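Local coordinates for transcriptional regulator, MarR family (Silicibacter pomeroyi DSS-3, PDB 3BOQ), which probably acts as a DNA-binding transcription factor of the MarR family, assembling as a two-chain winged helix-turn-helix regulator, at residues L39-M53 with G112-I126. Residues are numbered along the deposited sequence; the frame is centred on the assembly and turned at random.
Sequences LLDETGLSLAKFDAM and GLTTFKQASEAHNRI
Phe50 meets helix 112-126 as a knob in a hole formed by Phe116, Ala119, Ser120 and His123, a worked example of aromatic packing joining the end of helix 12-43 and the start of helix 47-58, the latter part of the probable DNA-binding winged helix domain, to helix 110-130, which as in other MarR proteins probably belongs to the dimerisation region. With CG anti to the backbone N (chi1 175°), the Phe50 ring reaches across to helix 112-126. There it forms an offset stack with the imidazole of His123, the planes 14° apart. CE2 of Phe50 lies over the imidazole face, while His123 CB makes a CH-pi contact with the phenyl face. The Phe116 ring is nearly parallel too, but the rings barely overlap, and their closest atoms are the two CE1 carbons, 3.5 Å apart.

Aliphatic groups extend the seam. Leu39 CD1 enters a second hole among Ala119, Ala122, His123 and Ile126, and Leu45 CD2 touches Ala119 CB at 3.8 Å. Beyond Phe116, the selenomethionine Met53 lays its CB against CD1 of that ring.

One polar pair lies at the margin: Arg125 NH1 donates to the syn lone pair of Glu42 OE1 at 2.9 Å, in a salt bridge with carboxylate and guanidinium almost coplanar. The other lets Asn124, a second-shell residue, hold His123, whose ND1 donates to Asn124 OD1 (2.9 Å), which should fix the imidazole's rotation; Trp21 of the second subunit packs on His123 and Leu47.

Replacing Phe50 by an alanine removes the ring stacked on His123 from this side and would probably open a gap between the helices. Cohesion is thus mostly apolar and depends on fitted shapes, with the charged pair at the solvent-exposed margin.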
loop_
_atom_site.group_PDB
_atom_site.type_symbol
_atom_site.label_atom_id
_atom_site.label_comp_id
_atom_site.label_asym_id
_atom_site.label_seq_id
_atom_site.Cartn_x
_atom_site.Cartn_y
_atom_site.Cartn_z
ATOM N N LEU B 39 -9.194 -5.776 -11.905
ATOM C CA LEU B 39 -9.396 -7.161 -11.497
ATOM C C LEU B 39 -10.858 -7.408 -11.111
ATOM O O LEU B 39 -11.417 -8.488 -11.390
ATOM C CB LEU B 39 -8.459 -7.505 -10.328
ATOM C CG LEU B 39 -8.119 -8.970 -10.068
ATOM C CD1 LEU B 39 -7.546 -9.692 -11.331
ATOM C CD2 LEU B 39 -7.212 -9.101 -8.869
ATOM N N LEU B 40 -11.466 -6.397 -10.487
ATOM C CA LEU B 40 -12.877 -6.437 -10.103
ATOM C C LEU B 40 -13.761 -6.413 -11.354
ATOM O O LEU B 40 -14.635 -7.283 -11.518
ATOM C CB LEU B 40 -13.257 -5.318 -9.109
ATOM C CG LEU B 40 -13.350 -5.681 -7.610
ATOM C CD1 LEU B 40 -13.427 -4.434 -6.673
ATOM C CD2 LEU B 40 -14.524 -6.608 -7.309
ATOM N N ASP B 41 -13.518 -5.447 -12.241
ATOM C CA ASP B 41 -14.259 -5.378 -13.482
ATOM C C ASP B 41 -14.152 -6.707 -14.245
ATOM O O ASP B 41 -15.176 -7.253 -14.628
ATOM C CB ASP B 41 -13.850 -4.187 -14.361
ATOM C CG ASP B 41 -14.497 -4.245 -15.748
ATOM O OD1 ASP B 41 -15.703 -3.892 -15.902
ATOM O OD2 ASP B 41 -13.811 -4.684 -16.698
ATOM N N GLU B 42 -12.953 -7.245 -14.438
ATOM C CA GLU B 42 -12.802 -8.477 -15.234
ATOM C C GLU B 42 -13.251 -9.803 -14.561
ATOM O O GLU B 42 -13.590 -10.741 -15.239
ATOM C CB GLU B 42 -11.373 -8.578 -15.789
ATOM C CG GLU B 42 -10.959 -7.255 -16.442
ATOM C CD GLU B 42 -9.757 -7.342 -17.383
ATOM O OE1 GLU B 42 -9.371 -8.475 -17.786
ATOM O OE2 GLU B 42 -9.212 -6.250 -17.728
ATOM N N THR B 43 -13.309 -9.848 -13.236
ATOM C CA THR B 43 -13.336 -11.104 -12.495
ATOM C C THR B 43 -14.299 -11.035 -11.281
ATOM O O THR B 43 -14.695 -12.064 -10.729
ATOM C CB THR B 43 -11.875 -11.383 -11.971
ATOM O OG1 THR B 43 -11.016 -11.709 -13.072
ATOM C CG2 THR B 43 -11.810 -12.500 -10.968
ATOM N N GLY B 44 -14.646 -9.828 -10.843
ATOM C CA GLY B 44 -15.476 -9.670 -9.661
ATOM C C GLY B 44 -14.745 -9.982 -8.365
ATOM O O GLY B 44 -15.355 -10.051 -7.315
ATOM N N LEU B 45 -13.430 -10.181 -8.461
ATOM C CA LEU B 45 -12.510 -10.338 -7.341
ATOM C C LEU B 45 -11.726 -9.056 -7.062
ATOM O O LEU B 45 -11.252 -8.371 -7.990
ATOM C CB LEU B 45 -11.498 -11.421 -7.646
ATOM C CG LEU B 45 -11.663 -12.771 -6.979
ATOM C CD1 LEU B 45 -13.103 -13.192 -6.934
ATOM C CD2 LEU B 45 -10.801 -13.765 -7.755
ATOM N N SER B 46 -11.622 -8.754 -5.770
ATOM C CA SER B 46 -10.782 -7.703 -5.214
ATOM C C SER B 46 -9.357 -8.152 -5.230
ATOM O O SER B 46 -9.086 -9.355 -5.201
ATOM C CB SER B 46 -11.124 -7.531 -3.738
ATOM O OG SER B 46 -11.884 -6.383 -3.602
ATOM N N LEU B 47 -8.440 -7.195 -5.186
ATOM C CA LEU B 47 -7.066 -7.539 -4.956
ATOM C C LEU B 47 -6.897 -8.231 -3.596
ATOM O O LEU B 47 -6.185 -9.230 -3.499
ATOM C CB LEU B 47 -6.186 -6.297 -5.074
ATOM C CG LEU B 47 -4.734 -6.516 -5.467
ATOM C CD1 LEU B 47 -4.647 -7.401 -6.716
ATOM C CD2 LEU B 47 -4.001 -5.147 -5.650
ATOM N N ALA B 48 -7.544 -7.695 -2.547
ATOM C CA ALA B 48 -7.519 -8.324 -1.215
ATOM C C ALA B 48 -7.982 -9.809 -1.282
ATOM O O ALA B 48 -7.326 -10.694 -0.716
ATOM C CB ALA B 48 -8.346 -7.514 -0.216
ATOM N N LYS B 49 -9.074 -10.067 -2.008
ATOM C CA LYS B 49 -9.608 -11.412 -2.226
ATOM C C LYS B 49 -8.694 -12.325 -3.031
ATOM O O LYS B 49 -8.436 -13.479 -2.645
ATOM C CB LYS B 49 -10.949 -11.317 -2.941
ATOM C CG LYS B 49 -12.099 -10.858 -2.048
ATOM C CD LYS B 49 -13.430 -11.198 -2.660
ATOM C CE LYS B 49 -14.510 -10.620 -1.835
ATOM N NZ LYS B 49 -15.807 -10.738 -2.538
ATOM N N PHE B 50 -8.234 -11.811 -4.171
ATOM C CA PHE B 50 -7.268 -12.503 -5.011
ATOM C C PHE B 50 -6.050 -12.870 -4.167
ATOM O O PHE B 50 -5.601 -14.021 -4.192
ATOM C CB PHE B 50 -6.859 -11.634 -6.216
ATOM C CG PHE B 50 -5.778 -12.258 -7.049
ATOM C CD1 PHE B 50 -6.085 -13.259 -7.970
ATOM C CD2 PHE B 50 -4.440 -11.914 -6.850
ATOM C CE1 PHE B 50 -5.091 -13.894 -8.712
ATOM C CE2 PHE B 50 -3.423 -12.531 -7.594
ATOM C CZ PHE B 50 -3.752 -13.524 -8.537
ATOM N N ASP B 51 -5.531 -11.894 -3.410
ATOM C CA ASP B 51 -4.404 -12.128 -2.525
ATOM C C ASP B 51 -4.587 -13.315 -1.546
ATOM O O ASP B 51 -3.716 -14.199 -1.483
ATOM C CB ASP B 51 -4.016 -10.836 -1.803
ATOM C CG ASP B 51 -2.957 -11.053 -0.738
ATOM O OD1 ASP B 51 -2.008 -11.832 -0.996
ATOM O OD2 ASP B 51 -3.084 -10.452 0.362
ATOM N N ALA B 52 -5.699 -13.340 -0.800
ATOM C CA ALA B 52 -6.034 -14.483 0.066
ATOM C C ALA B 52 -6.083 -15.818 -0.683
ATOM O O ALA B 52 -5.503 -16.823 -0.242
ATOM C CB ALA B 52 -7.351 -14.234 0.799
HETATM N N MSE B 53 -6.770 -15.830 -1.820
HETATM C CA MSE B 53 -6.890 -17.057 -2.638
HETATM C C MSE B 53 -5.551 -17.609 -3.147
HETATM O O MSE B 53 -5.376 -18.820 -3.259
HETATM C CB MSE B 53 -7.838 -16.832 -3.802
HETATM C CG MSE B 53 -9.225 -16.520 -3.346
HETATM SE SE MSE B 53 -10.419 -15.926 -4.779
HETATM C CE MSE B 53 -10.639 -17.661 -5.739
ATOM N N GLY B 112 -13.598 -22.131 -6.817
ATOM C CA GLY B 112 -12.681 -21.101 -6.340
ATOM C C GLY B 112 -11.330 -21.255 -7.018
ATOM O O GLY B 112 -10.718 -20.264 -7.414
ATOM N N LEU B 113 -10.864 -22.496 -7.174
ATOM C CA LEU B 113 -9.579 -22.754 -7.826
ATOM C C LEU B 113 -9.591 -22.487 -9.353
ATOM O O LEU B 113 -8.633 -21.949 -9.885
ATOM C CB LEU B 113 -9.069 -24.164 -7.489
ATOM C CG LEU B 113 -7.740 -24.659 -8.071
ATOM C CD1 LEU B 113 -6.530 -23.827 -7.582
ATOM C CD2 LEU B 113 -7.567 -26.141 -7.750
ATOM N N THR B 114 -10.670 -22.849 -10.042
ATOM C CA THR B 114 -10.886 -22.439 -11.435
ATOM C C THR B 114 -10.894 -20.907 -11.598
ATOM O O THR B 114 -10.258 -20.389 -12.510
ATOM C CB THR B 114 -12.205 -23.017 -11.980
ATOM O OG1 THR B 114 -12.067 -24.432 -12.158
ATOM C CG2 THR B 114 -12.587 -22.364 -13.317
ATOM N N THR B 115 -11.627 -20.203 -10.726
ATOM C CA THR B 115 -11.711 -18.738 -10.741
ATOM C C THR B 115 -10.306 -18.152 -10.484
ATOM O O THR B 115 -9.896 -17.200 -11.144
ATOM C CB THR B 115 -12.772 -18.191 -9.704
ATOM O OG1 THR B 115 -14.100 -18.549 -10.116
ATOM C CG2 THR B 115 -12.727 -16.663 -9.583
ATOM N N PHE B 116 -9.565 -18.750 -9.554
ATOM C CA PHE B 116 -8.246 -18.278 -9.216
ATOM C C PHE B 116 -7.282 -18.274 -10.411
ATOM O O PHE B 116 -6.559 -17.297 -10.631
ATOM C CB PHE B 116 -7.626 -19.079 -8.057
ATOM C CG PHE B 116 -6.235 -18.637 -7.759
ATOM C CD1 PHE B 116 -6.014 -17.397 -7.134
ATOM C CD2 PHE B 116 -5.143 -19.372 -8.225
ATOM C CE1 PHE B 116 -4.731 -16.929 -6.933
ATOM C CE2 PHE B 116 -3.833 -18.919 -8.017
ATOM C CZ PHE B 116 -3.622 -17.696 -7.373
ATOM N N LYS B 117 -7.265 -19.370 -11.170
ATOM C CA LYS B 117 -6.409 -19.480 -12.341
ATOM C C LYS B 117 -6.784 -18.458 -13.429
ATOM O O LYS B 117 -5.892 -17.792 -13.969
ATOM C CB LYS B 117 -6.371 -20.919 -12.873
ATOM C CG LYS B 117 -5.860 -21.903 -11.817
ATOM C CD LYS B 117 -5.763 -23.357 -12.303
ATOM C CE LYS B 117 -5.526 -24.301 -11.108
ATOM N NZ LYS B 117 -5.495 -25.749 -11.458
ATOM N N GLN B 118 -8.077 -18.315 -13.733
ATOM C CA GLN B 118 -8.522 -17.264 -14.655
ATOM C C GLN B 118 -8.132 -15.890 -14.115
ATOM O O GLN B 118 -7.717 -15.028 -14.887
ATOM C CB GLN B 118 -10.047 -17.293 -14.904
ATOM C CG GLN B 118 -10.652 -18.602 -15.447
ATOM C CD GLN B 118 -12.199 -18.561 -15.481
ATOM O OE1 GLN B 118 -12.868 -18.388 -14.455
ATOM N NE2 GLN B 118 -12.763 -18.720 -16.669
ATOM N N ALA B 119 -8.259 -15.680 -12.800
ATOM C CA ALA B 119 -7.992 -14.372 -12.191
ATOM C C ALA B 119 -6.492 -14.059 -12.138
ATOM O O ALA B 119 -6.062 -12.889 -12.202
ATOM C CB ALA B 119 -8.603 -14.296 -10.799
ATOM N N SER B 120 -5.715 -15.130 -11.995
ATOM C CA SER B 120 -4.264 -15.087 -11.993
ATOM C C SER B 120 -3.747 -14.643 -13.365
ATOM O O SER B 120 -2.824 -13.846 -13.451
ATOM C CB SER B 120 -3.737 -16.472 -11.635
ATOM O OG SER B 120 -2.378 -16.410 -11.314
ATOM N N GLU B 121 -4.358 -15.151 -14.428
ATOM C CA GLU B 121 -4.042 -14.760 -15.794
ATOM C C GLU B 121 -4.333 -13.264 -15.968
ATOM O O GLU B 121 -3.479 -12.503 -16.463
ATOM C CB GLU B 121 -4.879 -15.600 -16.772
ATOM C CG GLU B 121 -4.265 -15.884 -18.126
ATOM C CD GLU B 121 -4.915 -17.116 -18.848
ATOM O OE1 GLU B 121 -6.035 -17.586 -18.451
ATOM O OE2 GLU B 121 -4.299 -17.614 -19.832
ATOM N N ALA B 122 -5.534 -12.862 -15.546
ATOM C CA ALA B 122 -6.026 -11.476 -15.620
ATOM C C ALA B 122 -5.149 -10.491 -14.850
ATOM O O ALA B 122 -4.863 -9.401 -15.334
ATOM C CB ALA B 122 -7.473 -11.392 -15.117
ATOM N N HIS B 123 -4.750 -10.898 -13.651
ATOM C CA HIS B 123 -3.929 -10.103 -12.735
ATOM C C HIS B 123 -2.552 -9.749 -13.356
ATOM O O HIS B 123 -2.119 -8.592 -13.283
ATOM C CB HIS B 123 -3.725 -10.902 -11.439
ATOM C CG HIS B 123 -2.718 -10.310 -10.512
ATOM N ND1 HIS B 123 -1.362 -10.482 -10.682
ATOM C CD2 HIS B 123 -2.865 -9.570 -9.388
ATOM C CE1 HIS B 123 -0.719 -9.864 -9.709
ATOM N NE2 HIS B 123 -1.609 -9.301 -8.914
ATOM N N ASN B 124 -1.881 -10.762 -13.921
ATOM C CA ASN B 124 -0.584 -10.607 -14.549
ATOM C C ASN B 124 -0.652 -9.864 -15.877
ATOM O O ASN B 124 0.292 -9.162 -16.238
ATOM C CB ASN B 124 0.087 -11.975 -14.750
ATOM C CG ASN B 124 0.409 -12.678 -13.420
ATOM O OD1 ASN B 124 0.348 -12.074 -12.352
ATOM N ND2 ASN B 124 0.745 -13.950 -13.491
ATOM N N ARG B 125 -1.740 -10.030 -16.629
ATOM C CA ARG B 125 -1.983 -9.173 -17.775
ATOM C C ARG B 125 -2.208 -7.688 -17.343
ATOM O O ARG B 125 -1.627 -6.780 -17.926
ATOM C CB ARG B 125 -3.147 -9.715 -18.650
ATOM C CG ARG B 125 -3.464 -8.797 -19.841
ATOM C CD ARG B 125 -4.556 -9.286 -20.798
ATOM N NE ARG B 125 -5.480 -10.228 -20.184
ATOM C CZ ARG B 125 -6.491 -9.899 -19.375
ATOM N NH1 ARG B 125 -6.725 -8.626 -19.058
ATOM N NH2 ARG B 125 -7.261 -10.854 -18.868
ATOM N N ILE B 126 -3.035 -7.447 -16.325
ATOM C CA ILE B 126 -3.341 -6.063 -15.921
ATOM C C ILE B 126 -2.074 -5.352 -15.437
ATOM O O ILE B 126 -1.794 -4.205 -15.830
ATOM C CB ILE B 126 -4.498 -5.986 -14.863
ATOM C CG1 ILE B 126 -5.840 -6.437 -15.479
ATOM C CG2 ILE B 126 -4.680 -4.577 -14.345
ATOM C CD1 ILE B 126 -6.762 -7.115 -14.471
#